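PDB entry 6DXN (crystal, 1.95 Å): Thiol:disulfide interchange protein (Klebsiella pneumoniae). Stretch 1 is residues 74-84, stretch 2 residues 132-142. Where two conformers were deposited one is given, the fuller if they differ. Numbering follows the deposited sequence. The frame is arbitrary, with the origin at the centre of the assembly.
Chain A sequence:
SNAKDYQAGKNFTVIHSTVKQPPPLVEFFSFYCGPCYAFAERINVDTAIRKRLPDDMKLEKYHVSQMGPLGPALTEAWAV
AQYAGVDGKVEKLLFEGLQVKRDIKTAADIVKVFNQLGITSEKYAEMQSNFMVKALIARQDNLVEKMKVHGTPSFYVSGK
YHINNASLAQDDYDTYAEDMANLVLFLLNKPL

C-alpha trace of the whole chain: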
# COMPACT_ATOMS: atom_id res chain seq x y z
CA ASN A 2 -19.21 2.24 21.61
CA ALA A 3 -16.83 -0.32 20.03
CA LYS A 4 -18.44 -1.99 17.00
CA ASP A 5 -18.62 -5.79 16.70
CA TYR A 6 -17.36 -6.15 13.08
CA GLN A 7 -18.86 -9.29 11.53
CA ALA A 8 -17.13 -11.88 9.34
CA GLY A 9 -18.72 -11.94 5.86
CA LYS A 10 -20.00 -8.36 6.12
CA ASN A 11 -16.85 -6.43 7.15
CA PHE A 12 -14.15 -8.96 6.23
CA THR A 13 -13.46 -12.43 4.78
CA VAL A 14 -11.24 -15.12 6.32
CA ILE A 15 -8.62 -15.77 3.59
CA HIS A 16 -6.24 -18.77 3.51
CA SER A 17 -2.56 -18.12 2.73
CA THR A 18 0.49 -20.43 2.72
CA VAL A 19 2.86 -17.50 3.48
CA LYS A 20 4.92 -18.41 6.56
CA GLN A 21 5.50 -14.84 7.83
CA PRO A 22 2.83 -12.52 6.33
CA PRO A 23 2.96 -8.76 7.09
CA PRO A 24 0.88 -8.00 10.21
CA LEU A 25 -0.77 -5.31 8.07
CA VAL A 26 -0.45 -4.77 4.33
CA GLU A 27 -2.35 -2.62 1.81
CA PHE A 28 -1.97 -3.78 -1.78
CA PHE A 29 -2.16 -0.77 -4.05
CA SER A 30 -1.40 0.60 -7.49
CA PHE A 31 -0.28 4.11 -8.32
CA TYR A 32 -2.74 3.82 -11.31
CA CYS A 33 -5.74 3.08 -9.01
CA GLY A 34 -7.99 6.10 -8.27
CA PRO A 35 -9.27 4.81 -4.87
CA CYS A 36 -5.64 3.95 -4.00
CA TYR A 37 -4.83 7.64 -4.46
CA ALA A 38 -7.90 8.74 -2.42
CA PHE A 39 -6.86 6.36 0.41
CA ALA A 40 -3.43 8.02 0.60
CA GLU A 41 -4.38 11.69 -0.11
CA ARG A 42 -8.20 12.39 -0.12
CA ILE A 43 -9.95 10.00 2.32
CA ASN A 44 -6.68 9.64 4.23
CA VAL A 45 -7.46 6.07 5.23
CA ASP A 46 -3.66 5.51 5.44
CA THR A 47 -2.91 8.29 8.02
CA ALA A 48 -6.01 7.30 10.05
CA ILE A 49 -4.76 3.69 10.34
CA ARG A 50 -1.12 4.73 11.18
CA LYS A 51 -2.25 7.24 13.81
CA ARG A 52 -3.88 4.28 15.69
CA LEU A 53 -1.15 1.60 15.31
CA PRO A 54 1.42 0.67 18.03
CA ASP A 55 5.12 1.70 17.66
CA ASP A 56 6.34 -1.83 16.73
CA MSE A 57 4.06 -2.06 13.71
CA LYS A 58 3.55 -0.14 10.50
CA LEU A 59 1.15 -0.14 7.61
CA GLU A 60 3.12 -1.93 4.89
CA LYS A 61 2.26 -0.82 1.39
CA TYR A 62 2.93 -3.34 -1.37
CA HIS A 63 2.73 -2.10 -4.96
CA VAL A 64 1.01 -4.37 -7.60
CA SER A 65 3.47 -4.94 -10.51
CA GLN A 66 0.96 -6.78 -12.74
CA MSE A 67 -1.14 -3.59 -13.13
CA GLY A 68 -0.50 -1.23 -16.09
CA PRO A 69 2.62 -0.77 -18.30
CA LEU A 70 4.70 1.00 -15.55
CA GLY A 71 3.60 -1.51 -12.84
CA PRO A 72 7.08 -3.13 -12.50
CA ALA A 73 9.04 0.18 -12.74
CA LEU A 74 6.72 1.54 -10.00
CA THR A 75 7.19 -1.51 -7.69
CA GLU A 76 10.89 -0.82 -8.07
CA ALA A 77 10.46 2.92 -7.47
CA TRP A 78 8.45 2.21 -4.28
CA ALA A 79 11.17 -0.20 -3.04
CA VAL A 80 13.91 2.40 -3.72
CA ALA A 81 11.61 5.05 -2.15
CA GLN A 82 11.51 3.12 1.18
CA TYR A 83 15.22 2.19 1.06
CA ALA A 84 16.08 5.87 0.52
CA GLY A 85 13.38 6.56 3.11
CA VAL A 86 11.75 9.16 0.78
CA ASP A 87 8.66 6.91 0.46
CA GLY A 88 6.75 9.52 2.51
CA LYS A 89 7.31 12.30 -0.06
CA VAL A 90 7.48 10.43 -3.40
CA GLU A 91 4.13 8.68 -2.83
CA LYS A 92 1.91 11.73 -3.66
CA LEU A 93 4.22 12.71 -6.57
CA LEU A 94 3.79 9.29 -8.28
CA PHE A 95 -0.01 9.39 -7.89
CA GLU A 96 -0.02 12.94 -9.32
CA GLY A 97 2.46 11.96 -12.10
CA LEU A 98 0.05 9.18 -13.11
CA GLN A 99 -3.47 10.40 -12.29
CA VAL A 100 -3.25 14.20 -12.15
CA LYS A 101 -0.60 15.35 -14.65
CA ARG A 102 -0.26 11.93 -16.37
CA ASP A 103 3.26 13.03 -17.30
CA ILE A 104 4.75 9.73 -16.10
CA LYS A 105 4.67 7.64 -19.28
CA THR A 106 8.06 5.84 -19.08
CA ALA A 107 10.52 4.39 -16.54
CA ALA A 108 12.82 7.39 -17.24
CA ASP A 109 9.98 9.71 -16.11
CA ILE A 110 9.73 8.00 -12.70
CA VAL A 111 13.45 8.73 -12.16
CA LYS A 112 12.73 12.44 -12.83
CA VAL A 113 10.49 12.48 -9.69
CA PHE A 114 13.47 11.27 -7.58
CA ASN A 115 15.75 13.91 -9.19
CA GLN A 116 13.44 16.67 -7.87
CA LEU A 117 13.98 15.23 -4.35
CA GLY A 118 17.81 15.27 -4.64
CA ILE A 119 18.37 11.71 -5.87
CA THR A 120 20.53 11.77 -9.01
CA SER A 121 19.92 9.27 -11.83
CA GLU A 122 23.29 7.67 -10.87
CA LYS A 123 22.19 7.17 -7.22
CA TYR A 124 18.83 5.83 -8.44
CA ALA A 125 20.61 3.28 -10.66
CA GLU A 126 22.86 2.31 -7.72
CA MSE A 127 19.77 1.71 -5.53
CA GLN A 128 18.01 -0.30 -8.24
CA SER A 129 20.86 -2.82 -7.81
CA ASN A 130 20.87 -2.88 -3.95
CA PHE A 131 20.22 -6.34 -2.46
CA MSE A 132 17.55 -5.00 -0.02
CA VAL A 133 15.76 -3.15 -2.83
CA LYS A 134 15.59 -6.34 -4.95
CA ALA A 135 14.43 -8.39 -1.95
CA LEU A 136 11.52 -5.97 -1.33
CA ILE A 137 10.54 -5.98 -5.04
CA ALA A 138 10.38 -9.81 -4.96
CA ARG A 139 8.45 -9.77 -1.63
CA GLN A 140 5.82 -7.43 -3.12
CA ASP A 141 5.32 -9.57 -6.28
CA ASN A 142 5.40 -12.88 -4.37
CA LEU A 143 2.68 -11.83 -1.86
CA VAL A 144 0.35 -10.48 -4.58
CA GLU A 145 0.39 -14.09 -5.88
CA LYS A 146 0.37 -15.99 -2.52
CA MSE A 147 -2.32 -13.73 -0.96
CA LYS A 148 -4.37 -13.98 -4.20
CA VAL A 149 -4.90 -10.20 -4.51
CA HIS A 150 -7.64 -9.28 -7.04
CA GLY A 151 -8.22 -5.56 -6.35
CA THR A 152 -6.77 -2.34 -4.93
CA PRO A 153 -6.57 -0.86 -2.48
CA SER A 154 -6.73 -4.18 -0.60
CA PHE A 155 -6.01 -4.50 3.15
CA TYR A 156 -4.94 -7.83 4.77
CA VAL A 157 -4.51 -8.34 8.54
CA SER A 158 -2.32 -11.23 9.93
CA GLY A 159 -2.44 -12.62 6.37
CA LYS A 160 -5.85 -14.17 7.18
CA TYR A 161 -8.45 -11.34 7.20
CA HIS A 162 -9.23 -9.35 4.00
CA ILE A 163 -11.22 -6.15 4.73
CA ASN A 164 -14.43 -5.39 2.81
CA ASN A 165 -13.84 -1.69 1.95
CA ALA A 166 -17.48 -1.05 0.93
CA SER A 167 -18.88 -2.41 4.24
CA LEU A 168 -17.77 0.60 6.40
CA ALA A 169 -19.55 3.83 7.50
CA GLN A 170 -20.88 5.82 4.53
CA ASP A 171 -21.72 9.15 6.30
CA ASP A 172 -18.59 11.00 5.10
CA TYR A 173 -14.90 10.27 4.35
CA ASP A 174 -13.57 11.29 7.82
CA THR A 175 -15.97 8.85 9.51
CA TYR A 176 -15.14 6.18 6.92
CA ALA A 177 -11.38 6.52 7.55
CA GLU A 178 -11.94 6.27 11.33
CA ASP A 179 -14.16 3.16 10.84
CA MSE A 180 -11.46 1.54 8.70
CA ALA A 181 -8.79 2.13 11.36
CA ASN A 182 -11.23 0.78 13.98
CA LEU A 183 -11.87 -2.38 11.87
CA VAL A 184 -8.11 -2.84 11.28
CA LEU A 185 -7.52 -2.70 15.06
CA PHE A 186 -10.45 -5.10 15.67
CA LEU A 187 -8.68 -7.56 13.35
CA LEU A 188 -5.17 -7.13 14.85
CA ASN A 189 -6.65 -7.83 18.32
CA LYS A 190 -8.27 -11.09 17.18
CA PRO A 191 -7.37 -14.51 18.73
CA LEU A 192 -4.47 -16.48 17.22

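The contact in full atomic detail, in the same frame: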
# COMPACT_ATOMS: atom_id res chain seq x y z
N LEU A 74 7.33 0.94 -11.19
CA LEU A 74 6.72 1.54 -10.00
C LEU A 74 6.98 0.69 -8.74
O LEU A 74 7.22 1.25 -7.70
CB LEU A 74 5.22 1.72 -10.25
CG LEU A 74 4.84 2.80 -11.27
CD1 LEU A 74 3.40 2.66 -11.71
CD2 LEU A 74 5.12 4.19 -10.72
N THR A 75 6.91 -0.65 -8.85
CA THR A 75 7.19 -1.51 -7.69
C THR A 75 8.65 -1.33 -7.29
O THR A 75 9.00 -1.38 -6.13
CB THR A 75 6.83 -2.98 -7.97
OG1 THR A 75 5.46 -3.04 -8.34
CG2 THR A 75 7.06 -3.90 -6.79
N GLU A 76 9.50 -1.06 -8.29
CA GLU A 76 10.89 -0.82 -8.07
C GLU A 76 11.07 0.56 -7.44
O GLU A 76 11.84 0.72 -6.50
CB GLU A 76 11.65 -0.93 -9.39
CG GLU A 76 13.13 -0.65 -9.27
CD GLU A 76 13.87 -0.77 -10.59
OE1 GLU A 76 13.49 -0.07 -11.55
OE2 GLU A 76 14.80 -1.59 -10.66
N ALA A 77 10.35 1.56 -7.97
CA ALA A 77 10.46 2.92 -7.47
C ALA A 77 10.00 2.98 -6.00
O ALA A 77 10.60 3.69 -5.18
CB ALA A 77 9.66 3.86 -8.33
N TRP A 78 8.97 2.20 -5.66
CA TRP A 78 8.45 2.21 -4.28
C TRP A 78 9.50 1.59 -3.33
O TRP A 78 9.75 2.09 -2.22
CB TRP A 78 7.08 1.53 -4.24
CG TRP A 78 6.33 1.67 -2.95
CD1 TRP A 78 5.84 0.65 -2.18
CD2 TRP A 78 6.00 2.89 -2.25
NE1 TRP A 78 5.21 1.15 -1.08
CE2 TRP A 78 5.30 2.52 -1.09
CE3 TRP A 78 6.21 4.25 -2.51
CZ2 TRP A 78 4.82 3.45 -0.17
CZ3 TRP A 78 5.76 5.18 -1.59
CH2 TRP A 78 5.06 4.78 -0.44
N ALA A 79 10.14 0.51 -3.80
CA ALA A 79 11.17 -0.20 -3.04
C ALA A 79 12.37 0.73 -2.79
O ALA A 79 12.89 0.79 -1.67
CB ALA A 79 11.57 -1.46 -3.77
N VAL A 80 12.81 1.44 -3.84
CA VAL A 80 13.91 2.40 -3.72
C VAL A 80 13.47 3.52 -2.78
O VAL A 80 14.26 4.00 -1.96
CB VAL A 80 14.36 2.97 -5.08
CG1 VAL A 80 15.25 4.19 -4.91
CG2 VAL A 80 15.05 1.93 -5.94
N ALA A 81 12.21 3.95 -2.94
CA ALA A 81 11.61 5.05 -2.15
C ALA A 81 11.73 4.79 -0.64
O ALA A 81 12.02 5.72 0.13
CB ALA A 81 10.16 5.21 -2.54
N GLN A 82 11.50 3.54 -0.23
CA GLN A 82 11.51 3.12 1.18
C GLN A 82 12.95 2.89 1.66
O GLN A 82 13.26 3.14 2.82
CB GLN A 82 10.67 1.86 1.36
CG GLN A 82 9.20 2.08 1.02
CD GLN A 82 8.44 0.79 0.88
OE1 GLN A 82 7.72 0.59 -0.10
NE2 GLN A 82 8.60 -0.10 1.84
N TYR A 83 13.81 2.42 0.76
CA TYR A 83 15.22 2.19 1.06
C TYR A 83 15.91 3.54 1.28
O TYR A 83 16.74 3.68 2.19
CB TYR A 83 15.90 1.40 -0.06
CG TYR A 83 17.40 1.32 0.04
CD1 TYR A 83 18.02 0.38 0.85
CD2 TYR A 83 18.21 2.19 -0.68
CE1 TYR A 83 19.40 0.31 0.95
CE2 TYR A 83 19.59 2.13 -0.59
CZ TYR A 83 20.19 1.19 0.23
OH TYR A 83 21.55 1.13 0.32
N ALA A 84 15.58 4.51 0.42
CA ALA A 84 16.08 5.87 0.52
C ALA A 84 15.32 6.61 1.61
O ALA A 84 15.69 7.72 2.02
CB ALA A 84 15.94 6.57 -0.81
N MSE A 132 18.78 -5.18 -0.83
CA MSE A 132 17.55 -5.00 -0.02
C MSE A 132 16.42 -4.52 -0.89
O MSE A 132 15.28 -4.88 -0.68
CB MSE A 132 17.74 -4.02 1.14
CG MSE A 132 18.47 -4.70 2.30
SE MSE A 132 19.30 -3.36 3.48
CE MSE A 132 17.68 -2.90 4.50
N VAL A 133 16.76 -3.70 -1.90
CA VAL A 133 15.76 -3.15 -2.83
C VAL A 133 15.14 -4.30 -3.63
O VAL A 133 13.91 -4.42 -3.72
CB VAL A 133 16.38 -2.07 -3.74
CG1 VAL A 133 15.53 -1.76 -4.97
CG2 VAL A 133 16.66 -0.80 -2.95
N LYS A 134 16.00 -5.18 -4.14
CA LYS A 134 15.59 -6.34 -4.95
C LYS A 134 14.76 -7.31 -4.11
O LYS A 134 13.82 -7.91 -4.61
CB LYS A 134 16.83 -7.04 -5.50
CG LYS A 134 17.68 -6.18 -6.43
CD LYS A 134 19.08 -6.75 -6.64
CE LYS A 134 19.13 -8.03 -7.44
NZ LYS A 134 18.73 -7.82 -8.85
N ALA A 135 15.14 -7.47 -2.83
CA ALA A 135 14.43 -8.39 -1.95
C ALA A 135 13.00 -7.90 -1.71
O ALA A 135 12.08 -8.71 -1.65
CB ALA A 135 15.18 -8.54 -0.65
N LEU A 136 12.83 -6.57 -1.60
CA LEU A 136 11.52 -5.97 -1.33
C LEU A 136 10.64 -6.05 -2.58
O LEU A 136 9.45 -6.26 -2.49
CB LEU A 136 11.72 -4.52 -0.86
CG LEU A 136 10.48 -3.80 -0.34
CD1 LEU A 136 9.82 -4.58 0.79
CD2 LEU A 136 10.82 -2.40 0.12
N ILE A 137 11.25 -5.87 -3.76
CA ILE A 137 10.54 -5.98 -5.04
C ILE A 137 9.98 -7.41 -5.17
O ILE A 137 8.84 -7.61 -5.55
CB ILE A 137 11.47 -5.60 -6.22
CG1 ILE A 137 11.87 -4.13 -6.17
CG2 ILE A 137 10.83 -5.96 -7.56
CD1 ILE A 137 13.00 -3.77 -7.09
N ALA A 138 10.81 -8.41 -4.83
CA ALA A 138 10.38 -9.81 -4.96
C ALA A 138 9.29 -10.13 -3.93
O ALA A 138 8.34 -10.85 -4.25
CB ALA A 138 11.56 -10.74 -4.86
N ARG A 139 9.43 -9.57 -2.72
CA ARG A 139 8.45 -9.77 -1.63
C ARG A 139 7.07 -9.27 -2.07
O ARG A 139 6.05 -9.95 -1.87
CB ARG A 139 8.92 -9.00 -0.38
CG ARG A 139 7.95 -8.98 0.79
CD ARG A 139 7.74 -10.33 1.45
NE ARG A 139 7.03 -10.24 2.73
CZ ARG A 139 6.75 -11.27 3.52
NH1 ARG A 139 7.10 -12.50 3.15
NH2 ARG A 139 6.14 -11.08 4.68
N GLN A 140 7.04 -8.07 -2.64
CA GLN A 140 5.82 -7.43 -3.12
C GLN A 140 5.12 -8.30 -4.17
O GLN A 140 3.93 -8.57 -4.05
CB GLN A 140 6.15 -6.02 -3.63
CG GLN A 140 6.33 -5.00 -2.50
CD GLN A 140 6.94 -3.70 -2.96
OE1 GLN A 140 6.27 -2.67 -3.03
NE2 GLN A 140 8.21 -3.75 -3.33
N ASP A 141 5.87 -8.74 -5.20
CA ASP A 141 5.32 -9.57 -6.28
C ASP A 141 4.87 -10.95 -5.77
O ASP A 141 3.81 -11.46 -6.15
CB ASP A 141 6.35 -9.74 -7.41
CG ASP A 141 6.73 -8.45 -8.13
OD1 ASP A 141 5.92 -7.48 -8.09
OD2 ASP A 141 7.83 -8.42 -8.73
N ASN A 142 5.68 -11.55 -4.89
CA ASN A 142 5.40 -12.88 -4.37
C ASN A 142 4.09 -12.90 -3.55
O ASN A 142 3.31 -13.84 -3.66
CB ASN A 142 6.55 -13.40 -3.50
CG ASN A 142 6.35 -14.84 -3.07
OD1 ASN A 142 5.97 -15.68 -3.87
ND2 ASN A 142 6.62 -15.11 -1.81

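Two helical segments of one chain pack here, residues 74-83 and 132-142, their axes approaching to 8.8 Å with 130° between their N-to-C directions. They therefore run in roughly opposing senses but cross obliquely, and the contact, which buries 541 Å² in all, is made almost entirely by side-chain packing; no hydrogen bond passes between the two stretches.

At the start of stretch 2, M132, present as selenomethionine, points toward the other helix but contributes lightly. Its CB lies 4.4 Å from CD1 of Y83, an oblique approach to the ring. A flexible, unbranched side chain suits this exposed margin, where the aromatic ring of Y83 supplies a broad apolar surface.

V133 is far better enclosed and has the largest area covered by the opposite stretch. Its CG2 lies 3.7 Å from CB of Y83; its CG1 lies 3.8 Å from CG2 of V80 and 4.1 Å from CB of A79. CG2 of V133 is also 4.4 Å from CG2 of V80, so both methyls reach V80. A compact, beta-branched residue thus fills the space along one turn of stretch 1. The backbones are close here as well, with CA of A79 and CA of V133 5.5 Å apart; the small side chain of A79 is what occupies this narrow gap, and its CB comes within 3.8 Å of the carbonyl O of V133.

K134 and A135 make no contact with stretch 1; the CA-to-CB bond of K134 points away, as befits a charged residue on the outer side of the helix. One turn beyond M132, L136 again faces the partner. Its CD2 is 3.9 Å from CA of A79 and 3.6 Å from NE2 of Q82, so the leucine packs against both the helix backbone and the amide end of a longer polar side chain.

I137 starts sideways, but the end of its side chain comes nearer. With chi1 in m and chi2 in t, CD1 reaches 3.8 Å from CA of E76, while CG1 lies 3.6 Å from CB of A79. The extended arm of isoleucine can therefore lie along the helix surface and use the aliphatic part of E76, whose CG is also 3.8 Å from CD1 of I137.

A138 and R139 turn out of the contact, and Q140 brings the helix back to it. Its NE2 donates to the carbonyl O of L136 at 2.9 Å, which holds the amide against its own helix and satisfies a polar group in a buried setting. The same NE2 lies 3.6 Å from CG2 of T75, and OE1 approaches CD1 of W78 at 3.5 Å, at the ring edge and near its plane. Together V133, L136, I137 and Q140 form the hole that receives A79 as a knob, a place suited to a single methyl.

D141 closes the contact modestly, its OD1 4.0 Å from CG2 of T75, a methyl that thus lies near both Q140 and D141. A carboxylate suits this partly exposed place, since OD1 is hydrogen-bonded elsewhere in the structure. N142 lies out of reach.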